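Side-chain contacts in shikimate dehydrogenase (NADP(+)) (Listeria monocytogenes, PDB 3TNL), which probably catalyses the reversible NADPH-linked reduction of 3-dehydroshikimate to shikimate, a step in the biosynthesis of chorismate and the aromatic amino acids: residues G149-I152 with I153-M157; Y191-A194 with E195-E199; E199-N202 with S203-C207; K268-L271 with L272-A275. All coordinates share one frame; numbering follows the deposited sequence. Where two conformers were deposited one is given.

Overall arrangement
The four contacts follow one another along the chain, and all lie in the part that binds NAD. Interaction 1 leads into strand 156-160 of the six-stranded parallel sheet. Interaction 2 covers the first part of helix 191-204; interaction 3 covers its end and the chain leaving it. They share Glu199, with centres 11 Å apart. That helix joins strands 180-185 and 208-213. Interaction 4 opens helix 270-277, between strands 258-261 and 281-283. Its centre is 27 Å from that of interaction 2 and 31 Å from that of interaction 3. Interaction 1 has its centre 18 to 22 Å from the other three. The contacts belong to three connections of one Rossmann-type sheet, the NAD-binding scaffold.

Interaction 1 (G149-I152 with I153-M157); sequences GHDI and IGKKM
Asp151 and Lys155 meet through a charged amine and a backbone carbonyl. Lys155 NZ gives a hydrogen bond to Asp151 O at 3.0 Å. The lysine chain is extended beyond CG and runs back past this carbonyl, with CD and CE also against the oxygen. Its amine stays 4.1 Å from Asp151 OD2, beyond a salt bridge. The opposite charges may still attract.

The carboxylate works on the backbone. CG of Asp151 lies opposite its own N (chi1 177°), which carries OD1 to the N-H of Ile153. This long bond, 3.3 Å, meets OD1 from above the carboxylate plane. Two waters donate to OD2. One also donates to Ile153 O; the other, 2.7 Å from Asp151 OD2, accepts from Lys155 NZ and bridges the two charges.

Apolar packing is divided. Ile152 is buried and reaches Met142 and Leu145 of helix 137-147 and Ile229 of strand 229-232. Ile153 is exposed but also touches Met142.

Lys155 N bonds to Ile152 O at 3.3 Å and closes a type II beta turn, with Gly154 at positive phi. The turn ends the loop from helix 137-147 and delivers the chain to strand 156-160, first in sequence and central in the Rossmann-type parallel sheet.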
# COMPACT_ATOMS: atom_id res chain seq x y z
N GLY B 149 -11.06 35.21 2.93
CA GLY B 149 -11.26 36.59 2.52
C GLY B 149 -10.12 37.52 2.82
O GLY B 149 -10.32 38.73 2.85
N HIS B 150 -8.92 36.97 3.02
CA HIS B 150 -7.75 37.79 3.31
C HIS B 150 -6.86 37.92 2.11
O HIS B 150 -6.32 36.93 1.61
CB HIS B 150 -6.96 37.22 4.49
CG HIS B 150 -7.79 37.03 5.71
ND1 HIS B 150 -8.58 38.04 6.23
CD2 HIS B 150 -7.95 35.96 6.52
CE1 HIS B 150 -9.20 37.59 7.30
NE2 HIS B 150 -8.85 36.33 7.50
N ASP B 151 -6.69 39.15 1.66
CA ASP B 151 -5.86 39.43 0.49
C ASP B 151 -4.52 40.02 0.94
O ASP B 151 -4.46 41.17 1.38
CB ASP B 151 -6.56 40.40 -0.46
CG ASP B 151 -5.69 40.78 -1.66
OD1 ASP B 151 -4.79 40.00 -2.05
OD2 ASP B 151 -5.94 41.86 -2.24
N ILE B 152 -3.46 39.22 0.87
CA ILE B 152 -2.15 39.69 1.28
C ILE B 152 -1.21 39.92 0.10
O ILE B 152 -0.04 40.28 0.28
CB ILE B 152 -1.50 38.76 2.35
CG1 ILE B 152 -1.00 37.43 1.74
CG2 ILE B 152 -2.53 38.53 3.52
CD1 ILE B 152 -0.07 36.61 2.70
N ILE B 153 -1.68 39.70 -1.13
CA ILE B 153 -0.83 39.88 -2.30
C ILE B 153 -0.52 41.38 -2.46
O ILE B 153 -1.40 42.22 -2.30
CB ILE B 153 -1.52 39.30 -3.57
CG1 ILE B 153 -1.93 37.83 -3.34
CG2 ILE B 153 -0.63 39.45 -4.79
CD1 ILE B 153 -0.83 36.92 -2.87
N GLY B 154 0.73 41.68 -2.75
CA GLY B 154 1.18 43.05 -2.92
C GLY B 154 1.39 43.82 -1.63
O GLY B 154 1.58 45.02 -1.63
N LYS B 155 1.40 43.09 -0.51
CA LYS B 155 1.50 43.69 0.80
C LYS B 155 2.65 43.08 1.59
O LYS B 155 3.45 42.35 1.05
CB LYS B 155 0.17 43.55 1.53
CG LYS B 155 -0.99 44.15 0.73
CD LYS B 155 -2.33 43.93 1.36
CE LYS B 155 -3.44 44.43 0.46
NZ LYS B 155 -4.78 44.09 1.05
N LYS B 156 2.73 43.42 2.87
CA LYS B 156 3.81 43.00 3.76
C LYS B 156 3.35 42.01 4.80
O LYS B 156 2.29 42.19 5.43
CB LYS B 156 4.39 44.21 4.46
CG LYS B 156 5.45 43.93 5.43
CD LYS B 156 6.08 45.29 5.79
CE LYS B 156 7.22 45.13 6.70
NZ LYS B 156 8.06 46.40 6.78
N MET B 157 4.11 40.93 4.95
CA MET B 157 3.88 39.94 5.98
C MET B 157 5.05 39.97 6.93
O MET B 157 6.19 40.09 6.50
CB MET B 157 3.75 38.52 5.39
CG MET B 157 3.68 37.40 6.44
SD MET B 157 3.26 35.76 5.77
CE MET B 157 4.67 35.49 4.69
O HOH W 1 -3.56 42.69 -3.54
O HOH W 2 -6.84 44.10 -1.05

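Interaction 2 (Y191-A194 with E195-E199); sequences YANA and EKTVE
Tyr191 and Glu195 are joined by the first of four i to i+4 backbone bonds, from Glu195 N to Tyr191 O. Lys196 N reaches Ala192 O, Thr197 N reaches Asn193 O, and Val198 N reaches Ala194 O at 2.9 Å.

A second polar set gathers round Asn193 and Thr197. Thr197 OG1 is 3.1 Å from Asn193 O, but its proton has another acceptor within reach. Water 3 lies 2.8 Å from Thr197 OG1 and donates to Asn193 OD1. The amide nitrogen has a partner outside: ND2 of Asn193 donates to Ala162 O, in the glycine-rich turn assigned to NADP(+) binding.

Other contacts are van der Waals. Glu195 extends back along the helix, and its carboxylate comes to the edge of the Tyr191 ring, OE2 to CE1 3.9 Å. The two planes are 61° apart. OE1 of Glu195 lies 3.5 Å from Ala192 CA. Lys196 bends at chi3 (-62°), which brings CE to 4.0 Å from Asn193 OD1.

A cation-pi contact joins the Tyr191 ring to Lys187, an NAD(+)-binding residue.

This is the start of helix 191-204 in a beta-alpha-beta unit of the Rossmann fold, beside the dinucleotide-binding turn.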
# COMPACT_ATOMS: atom_id res chain seq x y z
N TYR B 191 18.34 29.70 12.51
CA TYR B 191 18.59 31.09 12.07
C TYR B 191 19.31 31.10 10.74
O TYR B 191 19.00 31.92 9.87
CB TYR B 191 19.36 31.91 13.14
CG TYR B 191 19.25 33.42 12.99
CD1 TYR B 191 20.21 34.15 12.28
CD2 TYR B 191 18.17 34.11 13.54
CE1 TYR B 191 20.09 35.55 12.16
CE2 TYR B 191 18.07 35.49 13.44
CZ TYR B 191 19.01 36.20 12.73
OH TYR B 191 18.86 37.59 12.63
N ALA B 192 20.29 30.22 10.59
CA ALA B 192 21.02 30.12 9.32
C ALA B 192 20.13 29.74 8.13
O ALA B 192 20.35 30.18 7.00
CB ALA B 192 22.20 29.16 9.43
N ASN B 193 19.11 28.92 8.37
CA ASN B 193 18.17 28.56 7.33
C ASN B 193 17.36 29.80 6.93
O ASN B 193 17.07 30.03 5.77
CB ASN B 193 17.20 27.48 7.80
CG ASN B 193 16.31 27.03 6.68
OD1 ASN B 193 16.80 26.65 5.60
ND2 ASN B 193 14.98 27.07 6.91
N ALA B 194 16.97 30.60 7.92
CA ALA B 194 16.22 31.82 7.60
C ALA B 194 17.10 32.77 6.75
O ALA B 194 16.59 33.46 5.85
CB ALA B 194 15.74 32.54 8.88
N GLU B 195 18.41 32.80 7.03
CA GLU B 195 19.33 33.66 6.24
C GLU B 195 19.33 33.16 4.78
O GLU B 195 19.31 33.96 3.84
CB GLU B 195 20.73 33.68 6.85
CG GLU B 195 20.81 34.42 8.17
CD GLU B 195 22.19 34.29 8.84
OE1 GLU B 195 22.71 33.17 8.92
OE2 GLU B 195 22.73 35.32 9.33
N LYS B 196 19.33 31.85 4.60
CA LYS B 196 19.25 31.29 3.25
C LYS B 196 17.92 31.64 2.56
O LYS B 196 17.88 32.01 1.38
CB LYS B 196 19.47 29.76 3.27
CG LYS B 196 20.95 29.36 3.42
CD LYS B 196 21.19 27.88 3.06
CE LYS B 196 20.44 26.90 3.94
NZ LYS B 196 20.76 25.47 3.57
N THR B 197 16.81 31.59 3.31
CA THR B 197 15.51 31.94 2.77
C THR B 197 15.49 33.40 2.28
O THR B 197 14.96 33.70 1.21
CB THR B 197 14.45 31.68 3.80
OG1 THR B 197 14.44 30.27 4.08
CG2 THR B 197 13.07 32.16 3.33
N VAL B 198 16.04 34.30 3.08
CA VAL B 198 16.14 35.70 2.69
C VAL B 198 16.90 35.85 1.37
O VAL B 198 16.46 36.60 0.50
CB VAL B 198 16.81 36.53 3.80
CG1 VAL B 198 17.20 37.94 3.28
CG2 VAL B 198 15.85 36.63 5.01
N GLU B 199 18.05 35.18 1.25
CA GLU B 199 18.89 35.24 0.05
C GLU B 199 18.11 34.73 -1.16
O GLU B 199 18.12 35.37 -2.22
CB GLU B 199 20.17 34.44 0.31
CG GLU B 199 21.29 34.51 -0.69
CD GLU B 199 22.49 33.67 -0.24
OE1 GLU B 199 23.54 33.71 -0.91
OE2 GLU B 199 22.39 32.96 0.81
O HOH W 3 15.88 28.19 2.92

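Interaction 3 (E199-N202 with S203-C207); sequences EKIN and SKTDC
Thr205 OG1 and Ile201 form the tight part of this contact. The hydroxyl donates to Ile201 O at 2.7 Å, and Thr205 N donates to the same oxygen at 3.0 Å. The two donors approach from opposite faces of the carbonyl plane. OG1 sits between its own N and carbonyl carbon (chi1 79°), where it also accepts from Cys207 N at 3.0 Å in an ST turn. One hydroxyl thus ties the last helical turn to the chain leaving it. CG2 of Ile201 rests against this polar group, 3.5 Å from Thr205 OG1, and touches Cys207 CB at 3.6 Å.

The solvent side is polar. Ser203 is exposed, yet its OG and N donate to Glu199 O at 2.8 and 3.0 Å, again from opposite faces. Lys204 makes the looser part: it is exposed and bent at chi2 and chi4. This folding brings NZ back to donate to Ser203 OG at 3.2 Å.

The end of helix 191-204 lies against helix 164-175, where Ile201 packs on Ile171 and Ala174, and Thr205 and Cys207 also touch Ala174. Asn202 OD1 accepts from Ala209 N of strand 208-213, while Lys200 NZ reaches Leu117 O in helix 113-118.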
# COMPACT_ATOMS: atom_id res chain seq x y z
N GLU B 199 18.05 35.18 1.25
CA GLU B 199 18.89 35.24 0.05
C GLU B 199 18.11 34.73 -1.16
O GLU B 199 18.12 35.37 -2.22
CB GLU B 199 20.17 34.44 0.31
CG GLU B 199 21.29 34.51 -0.69
CD GLU B 199 22.49 33.67 -0.24
OE1 GLU B 199 23.54 33.71 -0.91
OE2 GLU B 199 22.39 32.96 0.81
N LYS B 200 17.42 33.61 -1.00
CA LYS B 200 16.59 33.05 -2.09
C LYS B 200 15.48 34.00 -2.53
O LYS B 200 15.26 34.22 -3.72
CB LYS B 200 15.93 31.74 -1.64
CG LYS B 200 16.85 30.56 -1.45
CD LYS B 200 16.07 29.41 -0.85
CE LYS B 200 16.90 28.17 -0.61
NZ LYS B 200 16.09 27.16 0.16
N ILE B 201 14.72 34.53 -1.58
CA ILE B 201 13.66 35.42 -1.94
C ILE B 201 14.17 36.68 -2.66
O ILE B 201 13.61 37.10 -3.68
CB ILE B 201 12.85 35.81 -0.68
CG1 ILE B 201 12.15 34.55 -0.15
CG2 ILE B 201 11.87 36.94 -0.99
CD1 ILE B 201 11.39 34.70 1.20
N ASN B 202 15.20 37.31 -2.11
CA ASN B 202 15.71 38.57 -2.70
C ASN B 202 16.39 38.38 -4.04
O ASN B 202 16.39 39.29 -4.86
CB ASN B 202 16.67 39.27 -1.73
CG ASN B 202 15.96 39.86 -0.54
OD1 ASN B 202 14.77 40.19 -0.62
ND2 ASN B 202 16.67 40.00 0.58
N SER B 203 16.95 37.20 -4.26
CA SER B 203 17.63 36.95 -5.54
C SER B 203 16.72 36.36 -6.62
O SER B 203 16.93 36.64 -7.82
CB SER B 203 18.90 36.10 -5.34
OG SER B 203 18.61 34.78 -4.93
N LYS B 204 15.72 35.57 -6.24
CA LYS B 204 14.84 34.88 -7.21
C LYS B 204 13.43 35.45 -7.40
O LYS B 204 12.69 35.00 -8.28
CB LYS B 204 14.73 33.38 -6.87
CG LYS B 204 16.07 32.64 -6.77
CD LYS B 204 16.86 32.71 -8.06
CE LYS B 204 18.16 31.93 -8.00
NZ LYS B 204 19.14 32.51 -7.05
N THR B 205 13.05 36.44 -6.59
CA THR B 205 11.73 37.06 -6.72
C THR B 205 11.91 38.57 -6.59
O THR B 205 13.03 39.05 -6.34
CB THR B 205 10.72 36.55 -5.63
OG1 THR B 205 10.96 37.20 -4.38
CG2 THR B 205 10.80 35.02 -5.46
N ASP B 206 10.82 39.32 -6.75
CA ASP B 206 10.84 40.77 -6.53
C ASP B 206 10.39 41.13 -5.10
O ASP B 206 10.23 42.30 -4.77
CB ASP B 206 9.98 41.51 -7.55
CG ASP B 206 10.65 41.61 -8.93
OD1 ASP B 206 11.91 41.58 -9.02
OD2 ASP B 206 9.89 41.76 -9.91
N CYS B 207 10.20 40.11 -4.25
CA CYS B 207 9.81 40.35 -2.85
C CYS B 207 11.03 40.82 -2.06
O CYS B 207 12.15 40.34 -2.31
CB CYS B 207 9.29 39.04 -2.24
SG CYS B 207 8.71 39.16 -0.54

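Interaction 4 (K268-L271 with L272-A275); sequences KTRL and LEIA
Thr269 and Glu273 mark the entry of the chain into helix 270-277, with Glu273 N bonded to Thr269 O. The next helical bonds run from Ile274 N to Arg270 O and from Ala275 N to Leu271 O.

Thr269 is the N-cap, and its OG1 accepts from Leu272 N at 3.3 Å in a nearly straight bond (170°). OG1 sits between the threonine N and carbonyl carbon (chi1 54°), which turns it towards the first turn. It is also hydrogen-bonded to Asp261 OD1, so the cap is fixed to strand 258-261.

Arg270 and Glu273 form a salt bridge, NH2 to OE1 2.9 Å. Glu273 OE1 uses its anti lone pair, and the guanidinium and carboxylate planes stand 74° apart. A bend at chi2 brings the arginine back over the helix. Ile274 CG1 then lies over the centre of one guanidinium face, 3.6 Å from CZ of Arg270. NH2 has a second acid partner, Glu277.

The Lys268 side chain slants over Leu272 and lies crosswise to Glu273. Its CG is 3.9 Å from Leu272 CB and its CD is 3.8 Å from Glu273 CG, while NZ pairs with Glu276. Water 4 donates to Lys268 O and to Glu273 OE2.

Leu271 packs on strands 258-261 and 229-232. Leu272 and Ala275 touch Thr282 of strand 281-283, one of the two edge strands of the parallel sheet within the chain, and Ile274 meets Leu247 in a loop.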
# COMPACT_ATOMS: atom_id res chain seq x y z
N LYS B 268 -7.20 27.77 19.26
CA LYS B 268 -6.92 29.18 19.52
C LYS B 268 -5.71 29.27 20.44
O LYS B 268 -5.84 29.03 21.64
CB LYS B 268 -8.15 29.86 20.12
CG LYS B 268 -8.07 31.38 20.16
CD LYS B 268 -9.25 32.01 20.90
CE LYS B 268 -10.57 31.59 20.35
NZ LYS B 268 -11.72 32.43 20.89
N THR B 269 -4.54 29.48 19.85
CA THR B 269 -3.32 29.67 20.62
C THR B 269 -3.41 30.95 21.44
O THR B 269 -4.32 31.76 21.25
CB THR B 269 -2.11 29.80 19.76
OG1 THR B 269 -2.36 30.87 18.81
CG2 THR B 269 -1.79 28.48 19.03
N ARG B 270 -2.49 31.11 22.40
CA ARG B 270 -2.48 32.34 23.19
C ARG B 270 -2.32 33.55 22.28
O ARG B 270 -2.98 34.58 22.51
CB ARG B 270 -1.42 32.30 24.30
CG ARG B 270 -1.35 33.53 25.18
CD ARG B 270 -2.66 33.82 25.89
NE ARG B 270 -2.52 35.06 26.64
CZ ARG B 270 -3.49 35.93 26.87
NH1 ARG B 270 -3.20 37.07 27.50
NH2 ARG B 270 -4.73 35.75 26.39
N LEU B 271 -1.47 33.47 21.26
CA LEU B 271 -1.36 34.57 20.28
C LEU B 271 -2.75 34.92 19.71
O LEU B 271 -3.06 36.10 19.62
CB LEU B 271 -0.41 34.18 19.16
CG LEU B 271 -0.32 35.14 17.97
CD1 LEU B 271 0.22 36.48 18.43
CD2 LEU B 271 0.57 34.53 16.89
N LEU B 272 -3.50 33.93 19.21
CA LEU B 272 -4.84 34.24 18.65
C LEU B 272 -5.78 34.83 19.68
O LEU B 272 -6.56 35.71 19.34
CB LEU B 272 -5.43 33.04 17.90
CG LEU B 272 -4.56 32.53 16.72
CD1 LEU B 272 -5.32 31.40 15.98
CD2 LEU B 272 -4.24 33.65 15.74
N GLU B 273 -5.70 34.39 20.93
CA GLU B 273 -6.53 34.99 21.97
C GLU B 273 -6.19 36.49 22.10
O GLU B 273 -7.08 37.32 22.18
CB GLU B 273 -6.30 34.32 23.34
CG GLU B 273 -6.72 32.91 23.52
CD GLU B 273 -6.52 32.41 24.95
OE1 GLU B 273 -6.09 33.23 25.81
OE2 GLU B 273 -6.88 31.23 25.23
N ILE B 274 -4.92 36.83 22.19
CA ILE B 274 -4.50 38.21 22.34
C ILE B 274 -4.95 39.00 21.13
O ILE B 274 -5.45 40.12 21.25
CB ILE B 274 -2.97 38.33 22.53
CG1 ILE B 274 -2.56 37.66 23.84
CG2 ILE B 274 -2.59 39.81 22.56
CD1 ILE B 274 -1.02 37.40 23.95
N ALA B 275 -4.81 38.42 19.93
CA ALA B 275 -5.27 39.09 18.72
C ALA B 275 -6.75 39.38 18.78
O ALA B 275 -7.18 40.48 18.45
CB ALA B 275 -4.93 38.25 17.50
O HOH W 4 -7.80 29.41 23.69